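Local structure of pyrrolysyl-tRNA synthetase (Desulfitobacterium hafniense, 3DSQ) at residues B[96-101]-B[127-132]; B[137-142]-B[244-249]; B[156-161]-B[172-177]. The protein probably attaches pyrrolysine to its cognate tRNA at the expense of ATP, as a homodimeric class II aminoacyl-tRNA synthetase. All coordinates share one frame; numbering follows the deposited sequence.

Interaction 1 of 3, residues B[96-101]-B[127-132]; sequences TIITKS and LRPMLA
Ile97 and Leu127 face each other as an antiparallel non-hydrogen-bonded pair, CA to CA 4.7 Å, and just beside it the amide of Arg128 donates to Thr96 O over 2.8 Å in an almost straight bond (175° at the hydrogen). Beyond this bond, side chains carry the rest of the contact between the two segments. The extended chain of Arg128 runs across Thr96, passing over its CA and bringing one face of the guanidinium against its methyl. Thr96 CG2 sits over the centre of that face, 3.7 Å from Arg128 CZ, while Leu131 CD2 covers the centre of the opposite face, 3.4 Å above the plane. The charged group is thus sandwiched between two apolar branches; NE donates to Thr157 O, and NH1 forms a salt bridge with Glu154 OE1. An alanine in place of Arg128 would probably leave Glu154 without its counter-charge and Thr157 O without this donor, and open a gap between Thr96 CG2 and Leu131 CD2. Ile98 lies across the base of the arginine at about a right angle, with CG2 3.9 Å from Arg128 CB and CD1 4.0 Å from Pro129 CD. On the sheet face bearing Ile97 and Leu127, CG1 of the former meets CD2 of the latter at 4.1 Å. Thr96 OG1 bonds to Glu171 and Tyr159 of the second subunit, which places this corner at the dimer interface. Within its own chain, the two-stranded sheet of 97-99 and 125-127 is flanked by helix 100-104 and helix 132-142, both touched by Ile98, with strand 150-159 alongside, Arg128 touching Cys158.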
loop_
_atom_site.group_PDB
_atom_site.type_symbol
_atom_site.label_atom_id
_atom_site.label_comp_id
_atom_site.label_asym_id
_atom_site.label_seq_id
_atom_site.Cartn_x
_atom_site.Cartn_y
_atom_site.Cartn_z
ATOM N N THR B 96 5.382 -7.905 -0.650
ATOM C CA THR B 96 4.288 -8.320 0.205
ATOM C C THR B 96 4.200 -9.848 0.104
ATOM O O THR B 96 3.559 -10.489 0.925
ATOM C CB THR B 96 2.961 -7.698 -0.221
ATOM O OG1 THR B 96 2.660 -8.096 -1.559
ATOM C CG2 THR B 96 3.048 -6.171 -0.151
ATOM N N ILE B 97 4.835 -10.426 -0.914
ATOM C CA ILE B 97 4.847 -11.890 -1.057
ATOM C C ILE B 97 6.199 -12.360 -0.508
ATOM O O ILE B 97 7.243 -11.970 -1.014
ATOM C CB ILE B 97 4.719 -12.341 -2.546
ATOM C CG1 ILE B 97 3.375 -11.889 -3.116
ATOM C CG2 ILE B 97 4.821 -13.894 -2.647
ATOM C CD1 ILE B 97 3.242 -12.029 -4.619
ATOM N N ILE B 98 6.184 -13.162 0.549
ATOM C CA ILE B 98 7.436 -13.659 1.124
ATOM C C ILE B 98 7.496 -15.194 1.054
ATOM O O ILE B 98 6.507 -15.843 0.724
ATOM C CB ILE B 98 7.608 -13.199 2.595
ATOM C CG1 ILE B 98 6.533 -13.826 3.471
ATOM C CG2 ILE B 98 7.521 -11.659 2.675
ATOM C CD1 ILE B 98 6.761 -13.613 4.964
ATOM N N THR B 99 8.654 -15.771 1.364
ATOM C CA THR B 99 8.800 -17.223 1.297
ATOM C C THR B 99 8.536 -17.924 2.621
ATOM O O THR B 99 8.534 -17.302 3.695
ATOM C CB THR B 99 10.214 -17.631 0.826
ATOM O OG1 THR B 99 11.172 -17.310 1.844
ATOM C CG2 THR B 99 10.586 -16.901 -0.457
ATOM N N LYS B 100 8.309 -19.232 2.518
ATOM C CA LYS B 100 8.059 -20.099 3.664
ATOM C C LYS B 100 9.288 -20.141 4.573
ATOM O O LYS B 100 9.170 -20.209 5.791
ATOM C CB LYS B 100 7.722 -21.514 3.167
ATOM C CG LYS B 100 7.467 -22.538 4.263
ATOM C CD LYS B 100 6.997 -23.879 3.683
ATOM C CE LYS B 100 6.657 -24.860 4.801
ATOM N NZ LYS B 100 6.097 -26.162 4.316
ATOM N N SER B 101 10.473 -20.089 3.977
ATOM C CA SER B 101 11.700 -20.127 4.758
ATOM C C SER B 101 11.814 -18.871 5.609
ATOM O O SER B 101 12.181 -18.938 6.782
ATOM C CB SER B 101 12.912 -20.240 3.838
ATOM O OG SER B 101 12.796 -21.378 3.000
ATOM N N LEU B 127 1.470 -14.468 1.633
ATOM C CA LEU B 127 1.397 -13.032 1.848
ATOM C C LEU B 127 1.968 -12.750 3.229
ATOM O O LEU B 127 1.619 -13.416 4.209
ATOM C CB LEU B 127 -0.057 -12.547 1.768
ATOM C CG LEU B 127 -0.689 -12.616 0.376
ATOM C CD1 LEU B 127 -2.134 -12.149 0.412
ATOM C CD2 LEU B 127 0.135 -11.758 -0.572
ATOM N N ARG B 128 2.856 -11.769 3.309
ATOM C CA ARG B 128 3.471 -11.418 4.583
ATOM C C ARG B 128 2.438 -11.114 5.661
ATOM O O ARG B 128 1.491 -10.372 5.432
ATOM C CB ARG B 128 4.401 -10.199 4.417
ATOM C CG ARG B 128 3.691 -8.882 4.123
ATOM C CD ARG B 128 4.694 -7.766 3.846
ATOM N NE ARG B 128 4.041 -6.482 3.597
ATOM C CZ ARG B 128 4.650 -5.427 3.060
ATOM N NH1 ARG B 128 5.933 -5.500 2.700
ATOM N NH2 ARG B 128 3.980 -4.292 2.903
ATOM N N PRO B 129 2.591 -11.727 6.847
ATOM C CA PRO B 129 1.669 -11.496 7.959
ATOM C C PRO B 129 2.209 -10.335 8.792
ATOM O O PRO B 129 1.504 -9.773 9.616
ATOM C CB PRO B 129 1.716 -12.813 8.728
ATOM C CG PRO B 129 3.135 -13.195 8.593
ATOM C CD PRO B 129 3.431 -12.912 7.115
ATOM N N MET B 130 3.484 -10.007 8.589
ATOM C CA MET B 130 4.115 -8.912 9.313
ATOM C C MET B 130 5.295 -8.404 8.497
ATOM O O MET B 130 5.687 -9.026 7.513
ATOM C CB MET B 130 4.581 -9.361 10.708
ATOM C CG MET B 130 5.887 -10.133 10.742
ATOM S SD MET B 130 5.727 -11.898 10.365
ATOM C CE MET B 130 5.680 -12.562 12.020
ATOM N N LEU B 131 5.862 -7.275 8.910
ATOM C CA LEU B 131 6.975 -6.666 8.193
ATOM C C LEU B 131 8.352 -7.113 8.667
ATOM O O LEU B 131 9.336 -6.946 7.957
ATOM C CB LEU B 131 6.883 -5.137 8.316
ATOM C CG LEU B 131 5.639 -4.464 7.740
ATOM C CD1 LEU B 131 5.681 -2.976 8.078
ATOM C CD2 LEU B 131 5.580 -4.681 6.221
ATOM N N ALA B 132 8.416 -7.684 9.865
ATOM C CA ALA B 132 9.682 -8.114 10.455
ATOM C C ALA B 132 10.682 -8.859 9.569
ATOM O O ALA B 132 11.790 -8.369 9.338
ATOM C CB ALA B 132 9.407 -8.919 11.717
#

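Interaction 2 of 3, residues B[137-142]-B[244-249]; sequences TLWREL and WEIFDP
Arg140 reaches from its helix to the loop at Trp244 and Glu245, presenting the edge of its guanidinium to one residue and a face to the other. At the edge, NE and NH2 both donate to Trp244 O, each over 3.3 Å and each bond weak, so that a single carbonyl receives a forked pair. A bend at chi3 (-63°) turns NE toward this oxygen. Water 1 reinforces the link, donating to Trp244 O and accepting a weak bond from Arg140 NE. Glu245 instead lies above the guanidinium: its CD is over the centre of one face, and the carboxylate plane is inclined by 58° to that of the arginine. The pair is a salt bridge of charges alone, since no N-H is directed at Glu245 OE1, and the exact place of that oxygen is less sure.

Thr137 and Trp244 meet obliquely, Thr137 OG1 lying 3.5 Å from Trp244 CZ3; the hydroxyl is hydrogen-bonded to Pro133 O within the same helix. Nearer the helix backbone, Ile246 brings its CD1 to 4.0 Å from Trp139 CB, at the edge of the indole and near its plane. The two tryptophans belong to a wider aromatic cluster, with Tyr136 stacked on Trp244 and meeting Trp139 at a steep angle, and with Lys105 making a cation-pi contact to Trp244. This is packing at the margin of the class II synthetase core, where helix 132-142 packs against the loop connecting the antiparallel strands 228-236 and 250-256.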
loop_
_atom_site.group_PDB
_atom_site.type_symbol
_atom_site.label_atom_id
_atom_site.label_comp_id
_atom_site.label_asym_id
_atom_site.label_seq_id
_atom_site.Cartn_x
_atom_site.Cartn_y
_atom_site.Cartn_z
ATOM N N THR B 137 16.018 -8.746 6.857
ATOM C CA THR B 137 16.823 -8.909 5.658
ATOM C C THR B 137 17.555 -7.609 5.329
ATOM O O THR B 137 18.771 -7.604 5.124
ATOM C CB THR B 137 15.926 -9.356 4.477
ATOM O OG1 THR B 137 15.312 -10.611 4.807
ATOM C CG2 THR B 137 16.734 -9.528 3.198
ATOM N N LEU B 138 16.822 -6.500 5.296
ATOM C CA LEU B 138 17.435 -5.208 5.004
ATOM C C LEU B 138 18.484 -4.839 6.052
ATOM O O LEU B 138 19.485 -4.200 5.739
ATOM C CB LEU B 138 16.369 -4.113 4.912
ATOM C CG LEU B 138 15.454 -4.191 3.687
ATOM C CD1 LEU B 138 14.739 -2.861 3.486
ATOM C CD2 LEU B 138 16.280 -4.503 2.461
ATOM N N TRP B 139 18.251 -5.230 7.301
ATOM C CA TRP B 139 19.225 -4.953 8.350
ATOM C C TRP B 139 20.552 -5.575 7.964
ATOM O O TRP B 139 21.585 -4.897 7.908
ATOM C CB TRP B 139 18.791 -5.557 9.679
ATOM C CG TRP B 139 17.852 -4.723 10.476
ATOM C CD1 TRP B 139 17.423 -3.450 10.197
ATOM C CD2 TRP B 139 17.219 -5.101 11.700
ATOM N NE1 TRP B 139 16.561 -3.018 11.176
ATOM C CE2 TRP B 139 16.417 -4.010 12.110
ATOM C CE3 TRP B 139 17.250 -6.257 12.490
ATOM C CZ2 TRP B 139 15.650 -4.045 13.281
ATOM C CZ3 TRP B 139 16.491 -6.293 13.648
ATOM C CH2 TRP B 139 15.700 -5.190 14.035
ATOM N N ARG B 140 20.509 -6.876 7.693
ATOM C CA ARG B 140 21.699 -7.629 7.329
ATOM C C ARG B 140 22.439 -7.031 6.146
ATOM O O ARG B 140 23.660 -7.090 6.096
ATOM C CB ARG B 140 21.344 -9.088 7.011
ATOM C CG ARG B 140 22.572 -9.922 6.676
ATOM C CD ARG B 140 22.239 -11.216 5.946
ATOM N NE ARG B 140 21.414 -12.114 6.747
ATOM C CZ ARG B 140 21.209 -13.396 6.461
ATOM N NH1 ARG B 140 21.771 -13.941 5.389
ATOM N NH2 ARG B 140 20.438 -14.138 7.247
ATOM N N GLU B 141 21.706 -6.468 5.187
ATOM C CA GLU B 141 22.334 -5.873 4.006
ATOM C C GLU B 141 22.881 -4.474 4.304
ATOM O O GLU B 141 24.028 -4.163 3.984
ATOM C CB GLU B 141 21.330 -5.768 2.850
ATOM C CG GLU B 141 20.734 -7.087 2.369
ATOM C CD GLU B 141 21.764 -8.007 1.744
ATOM O OE1 GLU B 141 22.466 -7.579 0.800
ATOM O OE2 GLU B 141 21.868 -9.166 2.196
ATOM N N LEU B 142 22.054 -3.635 4.916
ATOM C CA LEU B 142 22.451 -2.269 5.227
ATOM C C LEU B 142 23.594 -2.149 6.235
ATOM O O LEU B 142 24.421 -1.240 6.127
ATOM C CB LEU B 142 21.228 -1.474 5.704
ATOM C CG LEU B 142 20.173 -1.256 4.608
ATOM C CD1 LEU B 142 19.016 -0.435 5.146
ATOM C CD2 LEU B 142 20.816 -0.554 3.407
ATOM N N TRP B 244 18.710 -14.925 11.614
ATOM C CA TRP B 244 18.815 -13.840 10.643
ATOM C C TRP B 244 20.205 -13.229 10.584
ATOM O O TRP B 244 20.413 -12.212 9.920
ATOM C CB TRP B 244 17.782 -12.745 10.949
ATOM C CG TRP B 244 16.372 -13.199 10.746
ATOM C CD1 TRP B 244 15.512 -13.668 11.699
ATOM C CD2 TRP B 244 15.682 -13.305 9.494
ATOM N NE1 TRP B 244 14.330 -14.064 11.117
ATOM C CE2 TRP B 244 14.408 -13.854 9.764
ATOM C CE3 TRP B 244 16.017 -12.992 8.169
ATOM C CZ2 TRP B 244 13.468 -14.099 8.756
ATOM C CZ3 TRP B 244 15.080 -13.235 7.165
ATOM C CH2 TRP B 244 13.822 -13.782 7.466
ATOM N N GLU B 245 21.152 -13.855 11.274
ATOM C CA GLU B 245 22.534 -13.383 11.316
ATOM C C GLU B 245 22.654 -11.958 11.850
ATOM O O GLU B 245 23.376 -11.128 11.295
ATOM C CB GLU B 245 23.174 -13.471 9.928
ATOM C CG GLU B 245 23.181 -14.886 9.349
ATOM C CD GLU B 245 24.027 -15.007 8.089
ATOM O OE1 GLU B 245 23.765 -14.264 7.116
ATOM O OE2 GLU B 245 24.955 -15.847 8.076
ATOM N N ILE B 246 21.944 -11.681 12.937
ATOM C CA ILE B 246 21.990 -10.365 13.553
ATOM C C ILE B 246 22.685 -10.498 14.909
ATOM O O ILE B 246 22.427 -11.446 15.649
ATOM C CB ILE B 246 20.565 -9.795 13.775
ATOM C CG1 ILE B 246 19.815 -9.703 12.441
ATOM C CG2 ILE B 246 20.653 -8.430 14.438
ATOM C CD1 ILE B 246 20.456 -8.778 11.414
ATOM N N PHE B 247 23.575 -9.564 15.228
ATOM C CA PHE B 247 24.259 -9.613 16.513
ATOM C C PHE B 247 24.518 -8.257 17.153
ATOM O O PHE B 247 25.441 -8.095 17.952
ATOM C CB PHE B 247 25.561 -10.413 16.402
ATOM C CG PHE B 247 25.365 -11.895 16.582
ATOM C CD1 PHE B 247 24.601 -12.383 17.643
ATOM C CD2 PHE B 247 25.950 -12.805 15.708
ATOM C CE1 PHE B 247 24.421 -13.759 17.834
ATOM C CE2 PHE B 247 25.776 -14.191 15.890
ATOM C CZ PHE B 247 25.009 -14.665 16.955
ATOM N N ASP B 248 23.691 -7.285 16.794
ATOM C CA ASP B 248 23.780 -5.951 17.364
ATOM C C ASP B 248 22.476 -5.721 18.113
ATOM O O ASP B 248 21.443 -6.306 17.773
ATOM C CB ASP B 248 23.929 -4.888 16.272
ATOM C CG ASP B 248 25.238 -5.002 15.518
ATOM O OD1 ASP B 248 26.297 -5.051 16.171
ATOM O OD2 ASP B 248 25.212 -5.030 14.273
ATOM N N PRO B 249 22.513 -4.898 19.173
ATOM C CA PRO B 249 21.289 -4.629 19.926
ATOM C C PRO B 249 20.364 -3.865 18.988
ATOM O O PRO B 249 20.834 -3.242 18.039
ATOM C CB PRO B 249 21.775 -3.754 21.075
ATOM C CG PRO B 249 23.177 -4.217 21.278
ATOM C CD PRO B 249 23.687 -4.343 19.864
HETATM O O HOH W 1 18.804 -10.991 8.005
#

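Interaction 3 of 3, residues B[156-161]-B[172-177]; sequences GTCYRK and FTMLNL
Phe172 turns its ring back over the backbone of its own cross-strand partner, Cys158. The ring is put there by CG standing between the backbone N and the carbonyl carbon (chi1 55°). Cys158 O comes to 3.5 Å above the ring plane, offset toward the rim, and Cys158 CB lies over the same ring at 3.4 Å from CE1. That carbonyl also accepts the Phe172 amide at 2.9 Å, while Cys158 N donates to Phe172 O over 2.7 Å. A second such pair joins Gly156 and Met174; there the Met174 amide approaches Gly156 O from above the carbonyl plane, 44° out of it. Cys158 SG is set obliquely to the Phe172 ring and packs against Met174 CG at 3.9 Å.

Arg160 CG meets the ring edge in its plane, and CD follows obliquely, 3.5 Å from Phe172 CZ. The guanidinium and ring planes are nearly parallel, 12° apart, but the groups lie side by side, with no stacking. On the opposite sheet face, Thr157 OG1 and Thr173 OG1 are bridged by water 2, which donates to Thr173 at 2.8 Å; Thr173 OG1 is hydrogen-bonded to Glu258 as well.

Together, these strands form a hairpin consistent with motif 2 of class II synthetases. Its faces differ in chemistry: sulfur, methylene and aromatic groups pack on the side of Cys158, Phe172 and Met174, whereas hydroxyls share water on the other. Because Arg160 touches the ring mainly through its aliphatic carbons, Phe172 probably steadies that chain without engaging the guanidinium face.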
loop_
_atom_site.group_PDB
_atom_site.type_symbol
_atom_site.label_atom_id
_atom_site.label_comp_id
_atom_site.label_asym_id
_atom_site.label_seq_id
_atom_site.Cartn_x
_atom_site.Cartn_y
_atom_site.Cartn_z
ATOM N N GLY B 156 3.097 -0.587 5.524
ATOM C CA GLY B 156 2.554 -1.357 4.425
ATOM C C GLY B 156 1.598 -2.470 4.782
ATOM O O GLY B 156 1.547 -2.955 5.907
ATOM N N THR B 157 0.855 -2.887 3.777
ATOM C CA THR B 157 -0.151 -3.915 3.922
ATOM C C THR B 157 0.412 -5.261 4.352
ATOM O O THR B 157 1.411 -5.723 3.818
ATOM C CB THR B 157 -0.921 -4.087 2.602
ATOM O OG1 THR B 157 -1.391 -2.801 2.173
ATOM C CG2 THR B 157 -2.125 -5.026 2.787
ATOM N N CYS B 158 -0.243 -5.842 5.352
ATOM C CA CYS B 158 0.088 -7.154 5.882
ATOM C C CYS B 158 -1.234 -7.905 5.871
ATOM O O CYS B 158 -2.298 -7.289 5.805
ATOM C CB CYS B 158 0.675 -7.064 7.297
ATOM S SG CYS B 158 2.395 -6.469 7.299
ATOM N N TYR B 159 -1.161 -9.231 5.919
ATOM C CA TYR B 159 -2.349 -10.056 5.835
ATOM C C TYR B 159 -2.360 -11.229 6.810
ATOM O O TYR B 159 -1.353 -11.910 6.992
ATOM C CB TYR B 159 -2.471 -10.635 4.427
ATOM C CG TYR B 159 -2.331 -9.650 3.292
ATOM C CD1 TYR B 159 -1.087 -9.103 2.956
ATOM C CD2 TYR B 159 -3.438 -9.303 2.515
ATOM C CE1 TYR B 159 -0.953 -8.240 1.869
ATOM C CE2 TYR B 159 -3.316 -8.444 1.431
ATOM C CZ TYR B 159 -2.078 -7.919 1.108
ATOM O OH TYR B 159 -1.960 -7.126 -0.009
ATOM N N ARG B 160 -3.518 -11.471 7.408
ATOM C CA ARG B 160 -3.694 -12.580 8.342
ATOM C C ARG B 160 -5.100 -13.137 8.167
ATOM O O ARG B 160 -6.059 -12.375 8.041
ATOM C CB ARG B 160 -3.504 -12.110 9.785
ATOM C CG ARG B 160 -2.062 -11.822 10.167
ATOM C CD ARG B 160 -1.976 -11.209 11.562
ATOM N NE ARG B 160 -0.598 -10.981 11.997
ATOM C CZ ARG B 160 0.231 -11.939 12.404
ATOM N NH1 ARG B 160 -0.175 -13.204 12.435
ATOM N NH2 ARG B 160 1.468 -11.634 12.783
ATOM N N LYS B 161 -5.218 -14.462 8.137
ATOM C CA LYS B 161 -6.523 -15.103 7.979
ATOM C C LYS B 161 -7.338 -14.923 9.251
ATOM O O LYS B 161 -8.567 -14.982 9.228
ATOM C CB LYS B 161 -6.360 -16.588 7.642
ATOM C CG LYS B 161 -5.604 -16.819 6.345
ATOM C CD LYS B 161 -5.887 -18.187 5.730
ATOM C CE LYS B 161 -5.338 -19.327 6.569
ATOM N NZ LYS B 161 -5.516 -20.642 5.876
ATOM N N PHE B 172 -4.408 -5.428 6.490
ATOM C CA PHE B 172 -4.198 -4.350 7.432
ATOM C C PHE B 172 -2.873 -3.640 7.145
ATOM O O PHE B 172 -1.983 -4.182 6.480
ATOM C CB PHE B 172 -4.295 -4.868 8.882
ATOM C CG PHE B 172 -3.368 -6.027 9.205
ATOM C CD1 PHE B 172 -2.125 -5.798 9.781
ATOM C CD2 PHE B 172 -3.753 -7.349 8.947
ATOM C CE1 PHE B 172 -1.265 -6.856 10.104
ATOM C CE2 PHE B 172 -2.898 -8.428 9.266
ATOM C CZ PHE B 172 -1.659 -8.186 9.843
ATOM N N THR B 173 -2.768 -2.405 7.615
ATOM C CA THR B 173 -1.579 -1.605 7.381
ATOM C C THR B 173 -0.748 -1.547 8.646
ATOM O O THR B 173 -1.242 -1.181 9.714
ATOM C CB THR B 173 -1.955 -0.167 6.959
ATOM O OG1 THR B 173 -3.007 -0.212 5.982
ATOM C CG2 THR B 173 -0.743 0.555 6.355
ATOM N N MET B 174 0.519 -1.911 8.514
ATOM C CA MET B 174 1.448 -1.904 9.627
ATOM C C MET B 174 2.531 -0.874 9.405
ATOM O O MET B 174 2.980 -0.661 8.276
ATOM C CB MET B 174 2.143 -3.266 9.789
ATOM C CG MET B 174 1.271 -4.369 10.351
ATOM S SD MET B 174 0.697 -4.019 12.024
ATOM C CE MET B 174 -0.935 -3.584 11.666
ATOM N N LEU B 175 2.912 -0.229 10.502
ATOM C CA LEU B 175 3.999 0.730 10.524
ATOM C C LEU B 175 4.960 -0.004 11.442
ATOM O O LEU B 175 4.577 -0.428 12.526
ATOM C CB LEU B 175 3.592 2.053 11.183
ATOM C CG LEU B 175 4.763 2.834 11.821
ATOM C CD1 LEU B 175 5.813 3.168 10.775
ATOM C CD2 LEU B 175 4.248 4.109 12.487
ATOM N N ASN B 176 6.191 -0.194 11.006
ATOM C CA ASN B 176 7.144 -0.875 11.857
ATOM C C ASN B 176 8.424 -0.087 11.765
ATOM O O ASN B 176 9.057 -0.079 10.721
ATOM C CB ASN B 176 7.386 -2.309 11.377
ATOM C CG ASN B 176 8.140 -3.144 12.394
ATOM O OD1 ASN B 176 9.067 -2.664 13.052
ATOM N ND2 ASN B 176 7.754 -4.408 12.520
ATOM N N LEU B 177 8.790 0.602 12.843
ATOM C CA LEU B 177 10.025 1.366 12.825
ATOM C C LEU B 177 11.057 0.683 13.696
ATOM O O LEU B 177 10.734 0.069 14.708
ATOM C CB LEU B 177 9.801 2.821 13.259
ATOM C CG LEU B 177 9.050 3.254 14.514
ATOM C CD1 LEU B 177 9.397 2.390 15.697
ATOM C CD2 LEU B 177 9.427 4.717 14.781
HETATM O O HOH W 2 -2.067 -0.591 3.320
#

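Overall arrangement
Interactions 1 and 3 are coupled, their centres about 10 Å apart: Arg128 NE approaches Thr157 O to 2.7 Å, and Arg128 O lies 2.9 Å from Tyr159 N, both probable hydrogen bonds. Strand 150-159 has segment 127-132 on one side and 172-177 on the other. Interaction 2 stands apart, its centre about 17 Å and about 21 Å from those of interactions 1 and 3. The sodium ion, bound by Ser163, Gln164 and Gln167 in the connection between the strands of interaction 3, is about 8 Å from the Phe172 side chain and about 13 Å from that of Pro129. That hairpin, if motif 2, probably contributes to the ATP site. All three reach the second subunit.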